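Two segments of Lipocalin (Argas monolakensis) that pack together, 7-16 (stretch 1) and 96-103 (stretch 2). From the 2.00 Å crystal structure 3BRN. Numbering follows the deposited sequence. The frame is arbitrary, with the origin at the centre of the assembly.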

# COMPACT_ATOMS: atom_id res chain seq x y z
N CYS A 7 -11.72 -15.85 5.05
CA CYS A 7 -10.44 -15.30 4.62
C CYS A 7 -9.35 -16.25 5.08
O CYS A 7 -9.50 -16.92 6.10
N ASP A 8 -8.22 -16.27 4.37
CA ASP A 8 -7.11 -17.11 4.78
C ASP A 8 -5.90 -16.26 5.15
O ASP A 8 -5.15 -15.83 4.28
N PHE A 9 -5.71 -16.04 6.44
CA PHE A 9 -4.65 -15.15 6.92
C PHE A 9 -3.37 -15.91 7.28
O PHE A 9 -2.47 -15.36 7.92
N GLY A 10 -3.29 -17.17 6.87
CA GLY A 10 -2.04 -17.91 6.87
C GLY A 10 -1.30 -17.59 5.59
O GLY A 10 -1.91 -17.43 4.53
N GLY A 11 -0.00 -17.37 5.69
CA GLY A 11 0.77 -17.05 4.50
C GLY A 11 1.43 -18.28 3.92
O GLY A 11 0.82 -19.35 3.85
N PRO A 12 2.70 -18.14 3.54
CA PRO A 12 3.30 -16.81 3.67
C PRO A 12 2.78 -15.85 2.60
O PRO A 12 2.06 -16.26 1.69
N PHE A 13 3.15 -14.59 2.74
CA PHE A 13 2.76 -13.56 1.78
C PHE A 13 3.98 -13.00 1.05
O PHE A 13 4.97 -12.61 1.68
N GLN A 14 3.91 -12.98 -0.27
CA GLN A 14 5.06 -12.68 -1.11
C GLN A 14 5.04 -11.23 -1.59
O GLN A 14 4.14 -10.84 -2.33
N ALA A 15 6.00 -10.44 -1.11
CA ALA A 15 6.16 -9.04 -1.47
C ALA A 15 6.17 -8.71 -2.97
O ALA A 15 5.55 -7.74 -3.38
N TYR A 16 6.91 -9.45 -3.79
CA TYR A 16 6.89 -9.14 -5.21
C TYR A 16 5.47 -9.26 -5.81
O TYR A 16 5.06 -8.41 -6.58
N THR A 96 6.24 -4.53 5.79
CA THR A 96 5.99 -5.98 5.80
C THR A 96 4.56 -6.25 5.34
O THR A 96 3.62 -5.65 5.86
N VAL A 97 4.40 -7.21 4.45
CA VAL A 97 3.07 -7.58 3.99
C VAL A 97 2.44 -8.57 4.98
O VAL A 97 2.94 -9.67 5.13
N LEU A 98 1.41 -8.14 5.71
CA LEU A 98 0.77 -9.01 6.69
C LEU A 98 -0.31 -9.83 6.00
O LEU A 98 -0.69 -10.89 6.47
N PHE A 99 -0.89 -9.26 4.95
CA PHE A 99 -1.89 -9.95 4.16
C PHE A 99 -2.06 -9.27 2.81
O PHE A 99 -1.93 -8.07 2.69
N SER A 100 -2.37 -10.05 1.78
CA SER A 100 -2.64 -9.44 0.47
C SER A 100 -3.42 -10.44 -0.36
O SER A 100 -3.33 -11.64 -0.10
N ASP A 101 -4.24 -9.94 -1.28
CA ASP A 101 -4.91 -10.81 -2.25
C ASP A 101 -4.26 -10.66 -3.62
O ASP A 101 -4.69 -11.26 -4.60
N TYR A 102 -3.21 -9.85 -3.69
CA TYR A 102 -2.37 -9.78 -4.87
C TYR A 102 -3.10 -9.09 -6.03
O TYR A 102 -2.68 -9.18 -7.18
N ARG A 103 -4.20 -8.42 -5.71
CA ARG A 103 -5.12 -7.93 -6.72
C ARG A 103 -5.63 -6.54 -6.38
O ARG A 103 -5.38 -5.58 -7.11

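The centre of the contact is Phe-13, whose CA-to-CB bond points toward the second stretch at the point where the two backbones come closest in register, opposite Phe-99. With chi1 at -67° (m) and chi2 at -81°, its ring lies against the backbone of Leu-98 to Ser-100. Phe-99 CA sits over one face, 3.6 Å from the ring centroid and only 9° off the normal, a CH-pi contact. Around the same ring, Phe-13 CE2 approaches Leu-98 O at 3.1 Å and Phe-13 CE1 lies 3.4 Å from Ser-100 N, so the ring packs against main-chain atoms of stretch 2 as well as side chains.

The Phe-99 side chain (t) leaves its backbone sideways, but its end swings nearer to stretch 1. Its CD1 meets Phe-13 CZ at 3.3 Å in an oblique pairing, and its face receives the edge of Phe-9 (m), with centroids 4.9 Å apart and planes at 78°. Asp-8 O reaches the edge of the Phe-99 ring, 3.6 Å from Phe-99 CE1. Val-97 (t) points toward stretch 1 and extends the apolar patch: Val-97 CG1 lies 4.1 Å from Phe-13 CB, while Val-97 CG2 lies 4.3 Å from Ala-15 CB.

Polar contacts are few. Tyr-102 (m), with positive phi, also starts sideways, yet its ring carries the hydroxyl across to stretch 1, where Gln-14 N donates a nearly linear hydrogen bond to Tyr-102 OH (2.8 Å, 174°). Gln-14 is the N-cap residue of the helix that follows; its CA-to-CB bond (chi1 m) points sideways, with Gln-14 CB 3.7 Å from Tyr-102 OH. Elsewhere along the contact, one water bridges the backbones, donating to Phe-9 O at 2.9 Å and to Leu-98 O at 2.6 Å from its oxygen.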

# COMPACT_ATOMS: atom_id res chain seq x y z
CB CYS A 7 -10.21 -13.92 5.25
SG CYS A 7 -11.52 -12.70 4.93
CB ASP A 8 -6.73 -18.09 3.67
CG ASP A 8 -5.98 -19.30 4.20
OD1 ASP A 8 -5.14 -19.15 5.11
OD2 ASP A 8 -6.25 -20.42 3.70
CB PHE A 9 -5.13 -14.33 8.11
CG PHE A 9 -6.30 -13.44 7.81
CD1 PHE A 9 -6.56 -13.04 6.51
CD2 PHE A 9 -7.14 -13.00 8.82
CE1 PHE A 9 -7.64 -12.22 6.22
CE2 PHE A 9 -8.21 -12.18 8.54
CZ PHE A 9 -8.46 -11.79 7.24
CB PRO A 12 4.79 -17.07 3.47
CG PRO A 12 4.86 -18.36 2.69
CD PRO A 12 3.69 -19.17 3.16
CB PHE A 13 2.01 -12.43 2.48
CG PHE A 13 0.67 -12.84 3.02
CD1 PHE A 13 -0.44 -12.91 2.19
CD2 PHE A 13 0.52 -13.17 4.36
CE1 PHE A 13 -1.67 -13.29 2.68
CE2 PHE A 13 -0.72 -13.55 4.86
CZ PHE A 13 -1.81 -13.61 4.02
CB GLN A 14 5.10 -13.63 -2.31
CG GLN A 14 5.18 -15.09 -1.92
CD GLN A 14 4.98 -16.02 -3.09
OE1 GLN A 14 3.85 -16.28 -3.51
NE2 GLN A 14 6.09 -16.57 -3.61
CB ALA A 15 7.36 -8.44 -0.76
CB TYR A 16 7.93 -9.95 -6.01
CG TYR A 16 7.50 -11.34 -6.35
CD1 TYR A 16 7.77 -12.40 -5.49
CD2 TYR A 16 6.96 -11.64 -7.59
CE1 TYR A 16 7.45 -13.69 -5.82
CE2 TYR A 16 6.62 -12.93 -7.93
CZ TYR A 16 6.87 -13.95 -7.04
OH TYR A 16 6.49 -15.24 -7.34
CB THR A 96 6.18 -6.58 7.23
OG1 THR A 96 7.46 -6.23 7.73
CG2 THR A 96 6.05 -8.12 7.21
CB VAL A 97 3.09 -8.19 2.59
CG1 VAL A 97 1.67 -8.36 2.07
CG2 VAL A 97 3.93 -7.32 1.64
CB LEU A 98 0.14 -8.17 7.81
CG LEU A 98 1.13 -7.24 8.51
CD1 LEU A 98 0.39 -6.51 9.60
CD2 LEU A 98 2.31 -8.05 9.07
CB PHE A 99 -3.23 -10.01 4.90
CG PHE A 99 -4.36 -10.55 4.07
CD1 PHE A 99 -4.61 -11.91 4.01
CD2 PHE A 99 -5.19 -9.69 3.37
CE1 PHE A 99 -5.64 -12.41 3.23
CE2 PHE A 99 -6.21 -10.18 2.57
CZ PHE A 99 -6.45 -11.54 2.53
CB SER A 100 -1.33 -9.12 -0.23
OG SER A 100 -1.56 -8.43 -1.44
CB ASP A 101 -6.42 -10.54 -2.30
CG ASP A 101 -6.75 -9.18 -2.87
OD1 ASP A 101 -5.82 -8.40 -3.18
OD2 ASP A 101 -7.96 -8.90 -3.03
CB TYR A 102 -1.91 -11.17 -5.30
CG TYR A 102 -1.00 -11.85 -4.29
CD1 TYR A 102 -0.30 -11.11 -3.35
CD2 TYR A 102 -0.85 -13.23 -4.28
CE1 TYR A 102 0.53 -11.72 -2.43
CE2 TYR A 102 -0.02 -13.85 -3.37
CZ TYR A 102 0.67 -13.09 -2.45
OH TYR A 102 1.49 -13.71 -1.53
CB ARG A 103 -6.30 -8.90 -6.89
CG ARG A 103 -6.10 -9.93 -7.98
CD ARG A 103 -7.40 -10.65 -8.31
NE ARG A 103 -7.74 -11.65 -7.31
CZ ARG A 103 -8.59 -12.66 -7.52
NH1 ARG A 103 -9.18 -12.80 -8.70
NH2 ARG A 103 -8.84 -13.52 -6.55
O HOH W 1 -2.52 -12.47 7.54